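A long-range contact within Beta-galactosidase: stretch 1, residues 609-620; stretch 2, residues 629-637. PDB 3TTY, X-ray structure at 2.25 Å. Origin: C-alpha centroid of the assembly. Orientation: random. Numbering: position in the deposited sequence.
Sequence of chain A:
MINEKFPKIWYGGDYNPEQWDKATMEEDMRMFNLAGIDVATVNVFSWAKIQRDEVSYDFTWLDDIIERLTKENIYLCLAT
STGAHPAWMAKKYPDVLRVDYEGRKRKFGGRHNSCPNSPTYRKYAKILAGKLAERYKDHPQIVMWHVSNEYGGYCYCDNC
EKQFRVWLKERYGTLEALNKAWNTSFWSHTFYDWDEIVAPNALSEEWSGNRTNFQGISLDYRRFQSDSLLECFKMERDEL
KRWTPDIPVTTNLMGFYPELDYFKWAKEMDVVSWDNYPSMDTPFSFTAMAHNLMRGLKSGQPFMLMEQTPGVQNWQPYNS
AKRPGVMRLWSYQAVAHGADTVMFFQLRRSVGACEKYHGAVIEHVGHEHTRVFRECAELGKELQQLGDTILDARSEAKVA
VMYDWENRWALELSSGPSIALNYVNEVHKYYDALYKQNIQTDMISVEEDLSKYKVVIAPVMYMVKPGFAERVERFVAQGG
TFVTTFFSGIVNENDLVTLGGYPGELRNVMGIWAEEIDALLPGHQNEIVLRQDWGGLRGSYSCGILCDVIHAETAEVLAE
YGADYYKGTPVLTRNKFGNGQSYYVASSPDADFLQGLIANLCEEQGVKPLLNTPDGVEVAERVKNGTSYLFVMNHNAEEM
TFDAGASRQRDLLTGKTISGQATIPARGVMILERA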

# COMPACT_ATOMS: atom_id res chain seq x y z
N PRO A 609 12.41 35.63 26.48
CA PRO A 609 11.04 35.50 26.00
C PRO A 609 10.39 36.85 25.76
O PRO A 609 10.68 37.81 26.47
N LEU A 610 9.53 36.93 24.74
CA LEU A 610 8.71 38.11 24.52
C LEU A 610 7.89 38.34 25.77
O LEU A 610 7.78 39.47 26.27
N LEU A 611 7.30 37.25 26.26
CA LEU A 611 6.34 37.26 27.34
C LEU A 611 6.36 35.85 27.91
O LEU A 611 6.66 34.90 27.19
N ASN A 612 6.05 35.71 29.19
CA ASN A 612 5.80 34.39 29.76
C ASN A 612 4.31 34.12 29.75
O ASN A 612 3.53 34.94 30.23
N THR A 613 3.90 32.99 29.18
CA THR A 613 2.48 32.66 29.05
C THR A 613 2.24 31.18 29.27
O THR A 613 3.16 30.38 29.19
N PRO A 614 0.99 30.82 29.56
CA PRO A 614 0.61 29.42 29.77
C PRO A 614 0.79 28.61 28.50
O PRO A 614 0.94 29.18 27.42
N ASP A 615 0.78 27.28 28.64
CA ASP A 615 0.93 26.40 27.50
C ASP A 615 -0.17 26.67 26.48
O ASP A 615 -1.35 26.76 26.84
N GLY A 616 0.21 26.80 25.22
CA GLY A 616 -0.75 26.97 24.15
C GLY A 616 -1.12 28.42 23.91
O GLY A 616 -1.98 28.71 23.10
N VAL A 617 -0.47 29.33 24.63
CA VAL A 617 -0.68 30.74 24.38
C VAL A 617 0.53 31.27 23.65
O VAL A 617 1.58 31.54 24.24
N GLU A 618 0.39 31.40 22.34
CA GLU A 618 1.51 31.77 21.50
C GLU A 618 1.73 33.28 21.51
O GLU A 618 0.79 34.07 21.39
N VAL A 619 2.99 33.68 21.65
CA VAL A 619 3.32 35.09 21.51
C VAL A 619 4.38 35.31 20.43
O VAL A 619 5.41 34.65 20.42
N ALA A 620 4.12 36.25 19.53
CA ALA A 620 5.07 36.58 18.49
C ALA A 620 5.08 38.08 18.26
O ALA A 620 4.10 38.76 18.56
N TYR A 629 4.56 45.29 18.28
CA TYR A 629 3.27 44.63 18.38
C TYR A 629 3.41 43.18 18.84
O TYR A 629 3.99 42.35 18.13
N LEU A 630 2.91 42.89 20.03
CA LEU A 630 2.91 41.51 20.53
C LEU A 630 1.59 40.84 20.19
O LEU A 630 0.54 41.22 20.72
N PHE A 631 1.65 39.86 19.30
CA PHE A 631 0.49 39.07 18.95
C PHE A 631 0.33 37.95 19.97
O PHE A 631 1.17 37.05 20.05
N VAL A 632 -0.73 38.02 20.76
CA VAL A 632 -1.00 37.00 21.76
C VAL A 632 -2.16 36.15 21.31
O VAL A 632 -3.24 36.67 21.01
N MET A 633 -1.95 34.84 21.27
CA MET A 633 -2.90 33.95 20.63
C MET A 633 -3.11 32.73 21.49
O MET A 633 -2.20 31.93 21.70
N ASN A 634 -4.33 32.60 22.00
CA ASN A 634 -4.66 31.51 22.89
C ASN A 634 -5.29 30.37 22.13
O ASN A 634 -6.45 30.43 21.77
N HIS A 635 -4.52 29.31 21.89
CA HIS A 635 -5.02 28.14 21.18
C HIS A 635 -5.88 27.22 22.04
O HIS A 635 -6.56 26.32 21.52
N ASN A 636 -5.86 27.42 23.36
CA ASN A 636 -6.65 26.60 24.28
C ASN A 636 -8.15 26.84 24.15
O ASN A 636 -8.59 27.94 23.81
N ALA A 637 -8.95 25.82 24.45
CA ALA A 637 -10.41 25.94 24.42
C ALA A 637 -10.92 26.59 25.71
O ALA A 637 -12.13 26.67 25.93

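The two stretches meet as antiparallel strands, 617-620 against 629-634, with a loop before the first strand folding its leucines over the second. Pro 609 stays out of reach, but Leu 610 and Leu 611 both direct their CA-to-CB bonds toward stretch 2. Leu 610, with chi1 off-well at -98°, brings CG to 4.0 Å from Leu 630 CD2. Leu 611, also off-well at chi1 -131°, places CD2 3.8 Å from Leu 630 CD1 and 4.3 Å from Val 632 CG2. Leu 630 (m, t) thus receives both leucines. Thr 613 (p) also points toward stretch 2 but makes no close contact there; its OG1 donates to Val 617 O at 2.7 Å.

A type II turn from Pro 614 to Val 617 leads into the strand. Asp 615 contributes its backbone: Asn 636 ND2 donates to Asp 615 O at 2.9 Å, and the same ND2 reaches Asn 634 OD1 at 2.7 Å, so the Asn 636 amide (chi1 m) ties the turn to the end of the second strand. At Gly 616 a CB would lie 2.9 Å from Asn 636 ND2, a clash, and the backbone angles alone already call for glycine.

Val 617 (t) shares a face with Val 619, Val 632 (t) and Asn 634 (t), and its CG1 packs 3.7 Å from Val 632 CG1.

Glu 618 (t, t) occupies the other face. Its OE1 accepts a hydrogen bond from His 635 NE2 at 2.9 Å, approaching the imidazole edge near the ring plane; His 635 is m. Met 633 (m, t, m) curls back so that CE comes 3.5 Å from Glu 618 CD.

Val 619 (t) returns to the face of Val 617, where its CG2 lies 4.4 Å from that same Val 632 CG1, a looser fit. On the face of Glu 618, Ala 620 pairs with Phe 631 (m), whose ring end leads away.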

# COMPACT_ATOMS: atom_id res chain seq x y z
CB PRO A 609 10.34 34.78 27.16
CG PRO A 609 11.41 33.92 27.73
CD PRO A 609 12.67 34.75 27.64
CB LEU A 610 7.75 37.85 23.36
CG LEU A 610 8.05 38.34 21.95
CD1 LEU A 610 9.45 38.92 21.83
CD2 LEU A 610 7.84 37.20 20.96
CB LEU A 611 4.95 37.53 26.77
CG LEU A 611 4.02 38.58 27.37
CD1 LEU A 611 4.75 39.85 27.78
CD2 LEU A 611 2.93 38.88 26.36
CB ASN A 612 6.35 34.29 31.19
CG ASN A 612 7.86 34.23 31.22
OD1 ASN A 612 8.46 33.19 30.96
ND2 ASN A 612 8.49 35.37 31.52
CB THR A 613 1.92 33.04 27.67
OG1 THR A 613 2.60 32.29 26.66
CG2 THR A 613 2.06 34.53 27.39
CB PRO A 614 -0.89 29.51 30.11
CG PRO A 614 -1.07 30.90 30.63
CD PRO A 614 -0.13 31.74 29.83
CB ASP A 615 0.89 24.93 27.92
CG ASP A 615 2.09 24.53 28.78
OD1 ASP A 615 3.03 25.35 28.91
OD2 ASP A 615 2.09 23.39 29.31
CB VAL A 617 -0.91 31.54 25.69
CG1 VAL A 617 -0.97 33.04 25.40
CG2 VAL A 617 -2.17 31.05 26.39
CB GLU A 618 1.27 31.28 20.08
CG GLU A 618 2.27 31.79 19.07
CD GLU A 618 1.90 31.38 17.66
OE1 GLU A 618 0.85 30.71 17.50
OE2 GLU A 618 2.64 31.73 16.73
CB VAL A 619 3.79 35.69 22.84
CG1 VAL A 619 3.99 37.19 22.69
CG2 VAL A 619 2.78 35.39 23.94
CB ALA A 620 4.73 35.84 17.20
CB TYR A 629 2.52 44.69 17.05
CG TYR A 629 2.34 46.10 16.58
CD1 TYR A 629 1.42 46.95 17.20
CD2 TYR A 629 3.09 46.61 15.52
CE1 TYR A 629 1.25 48.25 16.78
CE2 TYR A 629 2.93 47.92 15.10
CZ TYR A 629 2.01 48.74 15.73
OH TYR A 629 1.84 50.04 15.32
CB LEU A 630 3.12 41.45 22.04
CG LEU A 630 4.45 41.92 22.62
CD1 LEU A 630 4.60 41.36 24.03
CD2 LEU A 630 5.58 41.49 21.74
CB PHE A 631 0.62 38.52 17.53
CG PHE A 631 0.55 39.59 16.46
CD1 PHE A 631 -0.60 39.76 15.70
CD2 PHE A 631 1.63 40.43 16.24
CE1 PHE A 631 -0.67 40.75 14.74
CE2 PHE A 631 1.56 41.42 15.27
CZ PHE A 631 0.41 41.58 14.51
CB VAL A 632 -1.32 37.59 23.13
CG1 VAL A 632 -1.44 36.49 24.17
CG2 VAL A 632 -0.26 38.60 23.52
CB MET A 633 -2.42 33.61 19.23
CG MET A 633 -2.30 34.88 18.38
SD MET A 633 -1.27 34.77 16.93
CE MET A 633 0.36 34.52 17.65
CB ASN A 634 -5.63 31.99 23.97
CG ASN A 634 -5.99 30.90 24.95
OD1 ASN A 634 -5.40 29.81 24.93
ND2 ASN A 634 -6.97 31.17 25.81
CB HIS A 635 -3.85 27.36 20.57
CG HIS A 635 -3.04 28.15 19.59
ND1 HIS A 635 -3.44 28.37 18.29
CD2 HIS A 635 -1.84 28.78 19.72
CE1 HIS A 635 -2.54 29.09 17.66
NE2 HIS A 635 -1.56 29.36 18.50
CB ASN A 636 -6.23 26.83 25.73
CG ASN A 636 -4.75 26.61 25.94
OD1 ASN A 636 -4.30 25.48 26.14
ND2 ASN A 636 -3.98 27.69 25.91
CB ALA A 637 -11.06 24.57 24.21